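Local coordinates for protein - conserved hypothetical (Bacillus anthracis, PDB 4LES) that is of unknown function, a conserved Bacillus anthracis protein whose modelled part folds mainly into antiparallel beta-sheets with two helices, at residues A[78-86]-A[122-133]; A[93-104]-A[150-159]. All coordinates share one frame; numbering follows the deposited sequence.

Contact 1 of 2, residues A[78-86]-A[122-133]. With EOH (ethanol), chain D.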
loop_
_atom_site.group_PDB
_atom_site.type_symbol
_atom_site.label_atom_id
_atom_site.label_comp_id
_atom_site.label_asym_id
_atom_site.label_seq_id
_atom_site.Cartn_x
_atom_site.Cartn_y
_atom_site.Cartn_z
ATOM N N PHE A 78 6.167 -11.354 -4.947
ATOM C CA PHE A 78 7.582 -11.198 -4.796
ATOM C C PHE A 78 8.029 -12.034 -3.631
ATOM O O PHE A 78 7.535 -11.897 -2.508
ATOM C CB PHE A 78 7.922 -9.750 -4.532
ATOM C CG PHE A 78 7.437 -8.816 -5.587
ATOM C CD1 PHE A 78 6.169 -8.268 -5.516
ATOM C CD2 PHE A 78 8.239 -8.473 -6.638
ATOM C CE1 PHE A 78 5.710 -7.393 -6.481
ATOM C CE2 PHE A 78 7.791 -7.592 -7.614
ATOM C CZ PHE A 78 6.516 -7.054 -7.528
ATOM N N HIS A 79 8.994 -12.893 -3.903
ATOM C CA HIS A 79 9.500 -13.797 -2.920
ATOM C C HIS A 79 10.623 -13.230 -2.038
ATOM O O HIS A 79 11.581 -12.640 -2.535
ATOM C CB HIS A 79 10.013 -15.033 -3.620
ATOM C CG HIS A 79 10.566 -16.038 -2.690
ATOM N ND1 HIS A 79 9.764 -16.902 -1.974
ATOM C CD2 HIS A 79 11.843 -16.316 -2.337
ATOM C CE1 HIS A 79 10.532 -17.671 -1.221
ATOM N NE2 HIS A 79 11.792 -17.338 -1.430
ATOM N N THR A 80 10.472 -13.406 -0.723
ATOM C CA THR A 80 11.495 -13.025 0.250
ATOM C C THR A 80 11.670 -14.282 1.076
ATOM O O THR A 80 10.842 -15.202 0.995
ATOM C CB THR A 80 11.106 -11.804 1.129
ATOM O OG1 THR A 80 10.068 -12.155 2.067
ATOM C CG2 THR A 80 10.671 -10.653 0.269
ATOM N N PRO A 81 12.760 -14.356 1.848
ATOM C CA PRO A 81 13.027 -15.580 2.605
ATOM C C PRO A 81 11.881 -16.069 3.488
ATOM O O PRO A 81 11.587 -17.257 3.501
ATOM C CB PRO A 81 14.246 -15.202 3.462
ATOM C CG PRO A 81 14.913 -14.082 2.712
ATOM C CD PRO A 81 13.796 -13.321 2.063
ATOM N N LYS A 82 11.220 -15.172 4.203
ATOM C CA LYS A 82 10.158 -15.601 5.126
ATOM C C LYS A 82 8.741 -15.402 4.619
ATOM O O LYS A 82 7.828 -16.113 5.044
ATOM C CB LYS A 82 10.315 -14.848 6.450
ATOM C CG LYS A 82 11.606 -15.136 7.190
ATOM C CD LYS A 82 11.765 -14.174 8.369
ATOM C CE LYS A 82 12.919 -14.571 9.274
ATOM N NZ LYS A 82 13.031 -13.643 10.430
ATOM N N PHE A 83 8.577 -14.464 3.683
ATOM C CA PHE A 83 7.280 -14.081 3.179
ATOM C C PHE A 83 7.211 -13.885 1.657
ATOM O O PHE A 83 8.149 -13.384 1.051
ATOM C CB PHE A 83 6.901 -12.702 3.786
ATOM C CG PHE A 83 6.911 -12.653 5.303
ATOM C CD1 PHE A 83 5.772 -12.955 6.032
ATOM C CD2 PHE A 83 8.052 -12.280 5.996
ATOM C CE1 PHE A 83 5.771 -12.912 7.421
ATOM C CE2 PHE A 83 8.069 -12.244 7.399
ATOM C CZ PHE A 83 6.929 -12.562 8.112
ATOM N N ASP A 84 6.069 -14.246 1.069
ATOM C CA ASP A 84 5.760 -13.922 -0.337
ATOM C C ASP A 84 4.861 -12.715 -0.235
ATOM O O ASP A 84 3.807 -12.788 0.393
ATOM C CB ASP A 84 5.019 -15.055 -1.066
ATOM C CG ASP A 84 5.971 -16.150 -1.557
ATOM O OD1 ASP A 84 7.195 -15.890 -1.620
ATOM O OD2 ASP A 84 5.486 -17.264 -1.862
ATOM N N VAL A 85 5.287 -11.611 -0.831
ATOM C CA VAL A 85 4.558 -10.365 -0.784
ATOM C C VAL A 85 3.867 -10.110 -2.111
ATOM O O VAL A 85 4.515 -10.055 -3.149
ATOM C CB VAL A 85 5.513 -9.194 -0.484
ATOM C CG1 VAL A 85 4.761 -7.878 -0.524
ATOM C CG2 VAL A 85 6.192 -9.393 0.866
ATOM N N THR A 86 2.550 -9.978 -2.085
ATOM C CA THR A 86 1.790 -9.712 -3.296
ATOM C C THR A 86 1.429 -8.249 -3.336
ATOM O O THR A 86 0.952 -7.699 -2.337
ATOM C CB THR A 86 0.501 -10.534 -3.318
ATOM O OG1 THR A 86 0.842 -11.910 -3.349
ATOM C CG2 THR A 86 -0.331 -10.213 -4.561
ATOM N N ILE A 122 5.563 -17.920 4.462
ATOM C CA ILE A 122 5.819 -19.147 3.719
ATOM C C ILE A 122 6.746 -20.106 4.460
ATOM O O ILE A 122 7.233 -21.062 3.872
ATOM C CB ILE A 122 6.409 -18.866 2.330
ATOM C CG1 ILE A 122 7.653 -17.989 2.447
ATOM C CG2 ILE A 122 5.371 -18.186 1.458
ATOM C CD1 ILE A 122 8.495 -17.977 1.197
ATOM N N THR A 123 6.976 -19.847 5.746
ATOM C CA THR A 123 7.810 -20.723 6.589
ATOM C C THR A 123 6.860 -21.652 7.360
ATOM O O THR A 123 5.636 -21.504 7.300
ATOM C CB THR A 123 8.713 -19.942 7.588
ATOM O OG1 THR A 123 7.921 -19.307 8.619
ATOM C CG2 THR A 123 9.557 -18.902 6.846
ATOM N N SER A 124 7.428 -22.597 8.090
ATOM C CA SER A 124 6.643 -23.569 8.840
ATOM C C SER A 124 6.469 -23.159 10.291
ATOM O O SER A 124 5.927 -23.921 11.090
ATOM C CB SER A 124 7.322 -24.929 8.767
ATOM O OG SER A 124 8.668 -24.814 9.186
ATOM N N GLU A 125 6.941 -21.963 10.632
ATOM C CA GLU A 125 6.789 -21.424 11.983
ATOM C C GLU A 125 6.108 -20.078 11.977
ATOM O O GLU A 125 6.145 -19.380 10.975
ATOM C CB GLU A 125 8.136 -21.254 12.645
ATOM C CG GLU A 125 8.654 -22.516 13.290
ATOM C CD GLU A 125 10.003 -22.296 13.915
ATOM O OE1 GLU A 125 10.794 -21.513 13.335
ATOM O OE2 GLU A 125 10.272 -22.908 14.970
ATOM N N PRO A 126 5.472 -19.711 13.101
ATOM C CA PRO A 126 4.896 -18.385 13.123
ATOM C C PRO A 126 6.038 -17.401 13.018
ATOM O O PRO A 126 7.123 -17.666 13.500
ATOM C CB PRO A 126 4.227 -18.307 14.493
ATOM C CG PRO A 126 3.958 -19.728 14.860
ATOM C CD PRO A 126 5.126 -20.484 14.307
HETATM N N MSE A 127 5.801 -16.282 12.356
HETATM C CA MSE A 127 6.822 -15.257 12.200
HETATM C C MSE A 127 6.186 -13.973 12.638
HETATM O O MSE A 127 4.972 -13.809 12.532
HETATM C CB MSE A 127 7.301 -15.167 10.752
HETATM C CG MSE A 127 7.867 -16.489 10.200
HETATM SE SE MSE A 127 9.386 -17.211 11.246
HETATM C CE MSE A 127 10.081 -15.490 11.915
ATOM N N LYS A 128 7.000 -13.043 13.117
ATOM C CA LYS A 128 6.508 -11.768 13.607
ATOM C C LYS A 128 6.160 -10.816 12.483
ATOM O O LYS A 128 6.875 -10.715 11.477
ATOM C CB LYS A 128 7.548 -11.110 14.486
ATOM C CG LYS A 128 8.034 -12.005 15.620
ATOM C CD LYS A 128 9.022 -11.292 16.524
ATOM C CE LYS A 128 8.401 -10.064 17.185
ATOM N NZ LYS A 128 9.274 -9.526 18.268
ATOM N N LEU A 129 5.070 -10.090 12.707
ATOM C CA LEU A 129 4.552 -9.090 11.809
ATOM C C LEU A 129 5.637 -8.050 11.536
ATOM O O LEU A 129 5.739 -7.512 10.429
ATOM C CB LEU A 129 3.353 -8.413 12.480
ATOM C CG LEU A 129 2.281 -7.786 11.626
ATOM C CD1 LEU A 129 1.594 -8.896 10.850
ATOM C CD2 LEU A 129 1.282 -7.032 12.498
ATOM N N ALA A 130 6.451 -7.784 12.553
ATOM C CA ALA A 130 7.561 -6.832 12.442
ATOM C C ALA A 130 8.546 -7.217 11.331
ATOM O O ALA A 130 9.214 -6.353 10.770
ATOM C CB ALA A 130 8.302 -6.721 13.772
ATOM N N PHE A 131 8.641 -8.500 11.010
ATOM C CA PHE A 131 9.546 -8.909 9.944
ATOM C C PHE A 131 8.912 -8.860 8.556
ATOM O O PHE A 131 9.555 -9.212 7.610
ATOM C CB PHE A 131 10.127 -10.282 10.216
ATOM C CG PHE A 131 10.933 -10.362 11.504
ATOM C CD1 PHE A 131 11.860 -9.371 11.836
ATOM C CD2 PHE A 131 10.822 -11.455 12.328
ATOM C CE1 PHE A 131 12.627 -9.453 12.995
ATOM C CE2 PHE A 131 11.600 -11.559 13.490
ATOM C CZ PHE A 131 12.498 -10.549 13.824
ATOM N N LEU A 132 7.655 -8.438 8.420
ATOM C CA LEU A 132 7.078 -8.314 7.066
ATOM C C LEU A 132 7.943 -7.400 6.215
ATOM O O LEU A 132 8.365 -6.361 6.679
ATOM C CB LEU A 132 5.665 -7.762 7.090
ATOM C CG LEU A 132 4.537 -8.775 7.185
ATOM C CD1 LEU A 132 3.209 -8.034 7.318
ATOM C CD2 LEU A 132 4.507 -9.654 5.953
ATOM N N PRO A 133 8.218 -7.787 4.959
ATOM C CA PRO A 133 9.061 -6.922 4.163
ATOM C C PRO A 133 8.472 -5.545 3.908
ATOM O O PRO A 133 7.267 -5.389 3.806
ATOM C CB PRO A 133 9.181 -7.678 2.839
ATOM C CG PRO A 133 8.985 -9.109 3.195
ATOM C CD PRO A 133 7.958 -9.074 4.290
HETATM C C1 EOH D . 2.166 -18.088 -2.833
HETATM C C2 EOH D . 2.632 -19.233 -1.954
HETATM O O EOH D . 2.653 -16.837 -2.329
#
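The ring of Phe-83 lies among atoms of 122-133: methyl CD2 of Leu-132 sits over one face in a CH-pi contact, 3.9 Å from the ring centroid, while Pro-133 CD, Met-127 CB and the carbonyl O of Phe-131 approach obliquely. The bond to CB of Phe-83 leads away from this segment overall, although CB still touches Pro-133 CD; CG lies beside the backbone N (chi1 -56°), and the ring comes back to the segment at its end. A second ring, Phe-131, takes the ammonium of Lys-82 over one face, NZ standing 4.1 Å from its centroid in a cation-pi contact, at the end of a chain extended beyond CG. The rigid ring of Pro-133 packs against both Phe-83 CD2 and Val-85 CG2, its CG 3.6 Å from the latter.

Beside the turn 80-82 the two segments are joined across the contact by one backbone hydrogen bond, Ile-122 N to Lys-82 O (3.0 Å, 161°). Asp-84 OD1 accepts from His-79 ND1 at 2.8 Å through its syn lone pair, linking the two arms of the hairpin, and an ethanol, probably from the crystallisation liquor, lies 2.9 Å from Asp-84 OD2 by its O. Chemically, then, the contact combines the packing of buried Phe-83 with one backbone bond, while the long lysine at the margin would probably be favoured as a cation over its aromatic face.

Contact 2 of 2, residues A[93-104]-A[150-159]. With PO4 (phosphate ion), chain E.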
loop_
_atom_site.group_PDB
_atom_site.type_symbol
_atom_site.label_atom_id
_atom_site.label_comp_id
_atom_site.label_asym_id
_atom_site.label_seq_id
_atom_site.Cartn_x
_atom_site.Cartn_y
_atom_site.Cartn_z
ATOM N N ARG A 93 -6.328 8.456 -5.767
ATOM C CA ARG A 93 -7.688 8.922 -5.478
ATOM C C ARG A 93 -7.808 10.194 -4.663
ATOM O O ARG A 93 -6.875 10.625 -4.016
ATOM C CB ARG A 93 -8.515 7.801 -4.836
ATOM C CG ARG A 93 -7.886 7.108 -3.652
ATOM C CD ARG A 93 -8.508 5.733 -3.438
ATOM N NE ARG A 93 -9.786 5.800 -2.761
ATOM C CZ ARG A 93 -10.739 4.874 -2.817
ATOM N NH1 ARG A 93 -11.858 5.063 -2.141
ATOM N NH2 ARG A 93 -10.612 3.784 -3.555
ATOM N N ASP A 94 -9.000 10.771 -4.732
ATOM C CA ASP A 94 -9.363 12.038 -4.057
ATOM C C ASP A 94 -9.767 11.908 -2.586
ATOM O O ASP A 94 -9.866 12.904 -1.892
ATOM C CB ASP A 94 -10.542 12.677 -4.801
ATOM C CG ASP A 94 -11.791 11.761 -4.840
ATOM O OD1 ASP A 94 -11.658 10.512 -4.731
ATOM O OD2 ASP A 94 -12.910 12.287 -5.000
ATOM N N LYS A 95 -10.035 10.696 -2.114
ATOM C CA LYS A 95 -10.444 10.511 -0.728
ATOM C C LYS A 95 -10.432 9.046 -0.293
ATOM O O LYS A 95 -10.351 8.127 -1.130
ATOM C CB LYS A 95 -11.854 11.077 -0.511
ATOM C CG LYS A 95 -12.919 10.335 -1.298
ATOM C CD LYS A 95 -14.326 10.865 -1.061
ATOM C CE LYS A 95 -15.315 10.024 -1.858
ATOM N NZ LYS A 95 -16.726 10.437 -1.654
ATOM N N VAL A 96 -10.493 8.848 1.029
ATOM C CA VAL A 96 -10.568 7.515 1.645
ATOM C C VAL A 96 -11.586 7.585 2.779
ATOM O O VAL A 96 -11.849 8.666 3.304
ATOM C CB VAL A 96 -9.196 6.996 2.190
ATOM C CG1 VAL A 96 -8.212 6.753 1.056
ATOM C CG2 VAL A 96 -8.616 7.938 3.241
ATOM N N GLY A 97 -12.169 6.442 3.132
ATOM C CA GLY A 97 -13.136 6.365 4.236
ATOM C C GLY A 97 -14.516 5.900 3.818
ATOM O O GLY A 97 -14.720 5.488 2.671
ATOM N N LYS A 98 -15.449 5.934 4.773
ATOM C CA LYS A 98 -16.857 5.573 4.540
ATOM C C LYS A 98 -17.738 6.689 5.032
ATOM O O LYS A 98 -17.364 7.449 5.923
ATOM C CB LYS A 98 -17.298 4.325 5.301
ATOM C CG LYS A 98 -16.579 3.044 4.955
ATOM C CD LYS A 98 -17.402 1.852 5.400
ATOM C CE LYS A 98 -17.669 1.873 6.886
ATOM N NZ LYS A 98 -18.796 0.961 7.181
ATOM N N GLU A 99 -18.941 6.741 4.489
ATOM C CA GLU A 99 -19.901 7.758 4.870
ATOM C C GLU A 99 -20.261 7.668 6.366
ATOM O O GLU A 99 -20.444 8.691 7.024
ATOM C CB GLU A 99 -21.138 7.611 4.009
ATOM C CG GLU A 99 -22.122 8.740 4.148
ATOM C CD GLU A 99 -23.264 8.609 3.161
ATOM O OE1 GLU A 99 -24.078 9.551 3.062
ATOM O OE2 GLU A 99 -23.339 7.565 2.481
ATOM N N SER A 100 -20.349 6.443 6.886
ATOM C CA SER A 100 -20.671 6.213 8.299
ATOM C C SER A 100 -19.554 6.723 9.228
ATOM O O SER A 100 -19.819 7.447 10.175
ATOM C CB SER A 100 -20.923 4.724 8.547
ATOM O OG SER A 100 -19.797 3.942 8.169
ATOM N N ILE A 101 -18.309 6.359 8.937
ATOM C CA ILE A 101 -17.164 6.796 9.744
ATOM C C ILE A 101 -16.541 8.119 9.265
ATOM O O ILE A 101 -15.497 8.515 9.777
ATOM C CB ILE A 101 -16.033 5.735 9.728
ATOM C CG1 ILE A 101 -15.322 5.710 8.354
ATOM C CG2 ILE A 101 -16.600 4.368 10.090
ATOM C CD1 ILE A 101 -14.017 4.933 8.298
ATOM N N GLY A 102 -17.150 8.788 8.282
ATOM C CA GLY A 102 -16.584 10.028 7.706
ATOM C C GLY A 102 -15.485 9.779 6.647
ATOM O O GLY A 102 -14.810 8.742 6.660
ATOM N N PHE A 103 -15.313 10.732 5.728
ATOM C CA PHE A 103 -14.306 10.643 4.651
ATOM C C PHE A 103 -13.113 11.556 4.920
ATOM O O PHE A 103 -13.277 12.604 5.521
ATOM C CB PHE A 103 -14.914 11.083 3.309
ATOM C CG PHE A 103 -15.969 10.157 2.773
ATOM C CD1 PHE A 103 -15.613 8.983 2.126
ATOM C CD2 PHE A 103 -17.313 10.470 2.888
ATOM C CE1 PHE A 103 -16.583 8.132 1.618
ATOM C CE2 PHE A 103 -18.284 9.624 2.384
ATOM C CZ PHE A 103 -17.920 8.453 1.751
ATOM N N GLN A 104 -11.914 11.153 4.497
ATOM C CA GLN A 104 -10.731 12.024 4.580
ATOM C C GLN A 104 -10.363 12.454 3.165
ATOM O O GLN A 104 -10.420 11.641 2.237
ATOM C CB GLN A 104 -9.518 11.318 5.141
ATOM C CG GLN A 104 -9.666 10.722 6.507
ATOM C CD GLN A 104 -8.349 10.157 6.983
ATOM O OE1 GLN A 104 -7.282 10.583 6.538
ATOM N NE2 GLN A 104 -8.411 9.202 7.892
ATOM N N TRP A 150 -3.078 7.034 9.454
ATOM C CA TRP A 150 -4.503 7.361 9.658
ATOM C C TRP A 150 -5.316 7.098 8.379
ATOM O O TRP A 150 -6.319 6.388 8.404
ATOM C CB TRP A 150 -4.659 8.796 10.193
ATOM C CG TRP A 150 -6.089 9.243 10.611
ATOM C CD1 TRP A 150 -6.596 10.512 10.513
ATOM C CD2 TRP A 150 -7.169 8.429 11.151
ATOM N NE1 TRP A 150 -7.897 10.551 10.979
ATOM C CE2 TRP A 150 -8.276 9.291 11.364
ATOM C CE3 TRP A 150 -7.308 7.067 11.473
ATOM C CZ2 TRP A 150 -9.499 8.833 11.884
ATOM C CZ3 TRP A 150 -8.531 6.617 11.989
ATOM C CH2 TRP A 150 -9.605 7.499 12.184
ATOM N N ALA A 151 -4.856 7.640 7.264
ATOM C CA ALA A 151 -5.522 7.430 5.981
ATOM C C ALA A 151 -5.589 5.935 5.687
ATOM O O ALA A 151 -6.626 5.430 5.259
ATOM C CB ALA A 151 -4.783 8.159 4.884
ATOM N N ALA A 152 -4.486 5.227 5.948
ATOM C CA ALA A 152 -4.425 3.774 5.735
ATOM C C ALA A 152 -5.475 3.059 6.567
ATOM O O ALA A 152 -6.092 2.083 6.112
ATOM C CB ALA A 152 -3.039 3.236 6.042
ATOM N N SER A 153 -5.690 3.553 7.784
ATOM C CA SER A 153 -6.689 2.974 8.662
ATOM C C SER A 153 -8.099 3.221 8.112
ATOM O O SER A 153 -8.943 2.326 8.150
ATOM C CB SER A 153 -6.549 3.542 10.075
ATOM O OG SER A 153 -7.545 3.006 10.920
ATOM N N SER A 154 -8.344 4.429 7.600
ATOM C CA SER A 154 -9.650 4.781 7.028
ATOM C C SER A 154 -9.909 3.954 5.793
ATOM O O SER A 154 -11.030 3.490 5.574
ATOM C CB SER A 154 -9.693 6.248 6.640
ATOM O OG SER A 154 -9.251 7.032 7.721
ATOM N N TYR A 155 -8.867 3.777 4.985
ATOM C CA TYR A 155 -8.977 2.981 3.763
ATOM C C TYR A 155 -9.239 1.530 4.107
ATOM O O TYR A 155 -9.977 0.857 3.401
ATOM C CB TYR A 155 -7.728 3.093 2.906
ATOM C CG TYR A 155 -7.837 2.338 1.609
ATOM C CD1 TYR A 155 -8.482 2.898 0.520
ATOM C CD2 TYR A 155 -7.326 1.059 1.484
ATOM C CE1 TYR A 155 -8.586 2.212 -0.677
ATOM C CE2 TYR A 155 -7.433 0.360 0.300
ATOM C CZ TYR A 155 -8.067 0.945 -0.783
ATOM O OH TYR A 155 -8.178 0.267 -1.962
ATOM N N ASP A 156 -8.643 1.056 5.199
ATOM C CA ASP A 156 -8.849 -0.331 5.633
ATOM C C ASP A 156 -10.292 -0.572 6.087
ATOM O O ASP A 156 -10.875 -1.599 5.733
ATOM C CB ASP A 156 -7.852 -0.723 6.719
ATOM C CG ASP A 156 -6.415 -0.837 6.189
ATOM O OD1 ASP A 156 -6.209 -0.967 4.957
ATOM O OD2 ASP A 156 -5.484 -0.809 7.016
ATOM N N VAL A 157 -10.859 0.358 6.860
ATOM C CA VAL A 157 -12.269 0.261 7.270
ATOM C C VAL A 157 -13.145 0.403 6.013
ATOM O O VAL A 157 -14.108 -0.337 5.827
ATOM C CB VAL A 157 -12.667 1.323 8.326
ATOM C CG1 VAL A 157 -14.167 1.257 8.617
ATOM C CG2 VAL A 157 -11.871 1.113 9.610
ATOM N N GLU A 158 -12.792 1.343 5.148
ATOM C CA GLU A 158 -13.499 1.514 3.897
ATOM C C GLU A 158 -13.647 0.167 3.165
ATOM O O GLU A 158 -14.697 -0.120 2.594
ATOM C CB GLU A 158 -12.763 2.510 3.015
ATOM C CG GLU A 158 -13.392 2.679 1.645
ATOM C CD GLU A 158 -12.616 3.612 0.758
ATOM O OE1 GLU A 158 -11.741 4.342 1.259
ATOM O OE2 GLU A 158 -12.894 3.606 -0.448
ATOM N N LYS A 159 -12.598 -0.654 3.200
ATOM C CA LYS A 159 -12.612 -1.960 2.523
ATOM C C LYS A 159 -13.102 -3.135 3.381
ATOM O O LYS A 159 -13.034 -4.278 2.937
ATOM C CB LYS A 159 -11.204 -2.275 1.962
ATOM C CG LYS A 159 -10.728 -1.280 0.897
ATOM C CD LYS A 159 -11.660 -1.270 -0.313
ATOM C CE LYS A 159 -11.375 -0.099 -1.236
ATOM N NZ LYS A 159 -12.370 0.009 -2.342
HETATM P P PO4 E . -11.973 0.827 -5.697
HETATM O O1 PO4 E . -10.634 1.272 -5.150
HETATM O O2 PO4 E . -12.016 0.949 -7.197
HETATM O O3 PO4 E . -12.165 -0.609 -5.325
HETATM O O4 PO4 E . -13.067 1.672 -5.102
#
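Backbone comes close to backbone where Gly-97 passes Ser-154, their CA atoms 4.7 Å apart; the chain turns a corner at this glycine, whose positive phi (119°) and lack of a side chain suit it to the bend. Strand 102-104 and helix 150-158 make an angle of 134° between their N-to-C directions, with axes 9.3 Å apart at closest approach.

Glu-158, extended beyond CG, reaches back from the last helical turn with both oxygens engaged. Gly-97 N donates to OE1 (2.8 Å, 163°) from above the carboxylate plane, and OE2 forms a salt bridge with Arg-93 NH1. Arg-93 NE donates almost straight to Lys-95 O at 2.9 Å, within the guanidinium plane, which fixes that group's rotation; Tyr-155 CE1 lies over one guanidinium face, the planes nearly perpendicular. Phosphate O1 lies 3.0 Å from Arg-93 NH2, at the guanidinium edge, and Lys-159 NZ binds O3 weakly; the ion, probably from the crystallisation liquor, is also hydrogen-bonded by Arg-89.

Val-96 fills the middle, CG1 against Tyr-155 CD1 at 3.9 Å. Ile-101 CD1 meets Val-157 CG1 at 3.7 Å. The whole is a helix packed against a beta-hairpin (96-104) that extends from the four-stranded antiparallel sheet.

From the N terminus, strand 69-79 turns into strand 83-96, so segment 78-86 of contact 1 comes first, at one end of the four-stranded antiparallel sheet. The second strand then runs the length of the sheet and delivers segment 93-104, the first half of contact 2. Strand 110-121 returns, and 122-133 closes the loop of contact 1 after 35 intervening residues. Helix 149-158 follows and closes contact 2 across 45. The two loops therefore cross rather than nest. Their centres lie 27 Å apart, on opposite sides of the chain's centre, and strand 83-96 joins them: contact 1 ties the hairpin end to the connection 122-133, contact 2 the far end to the helix.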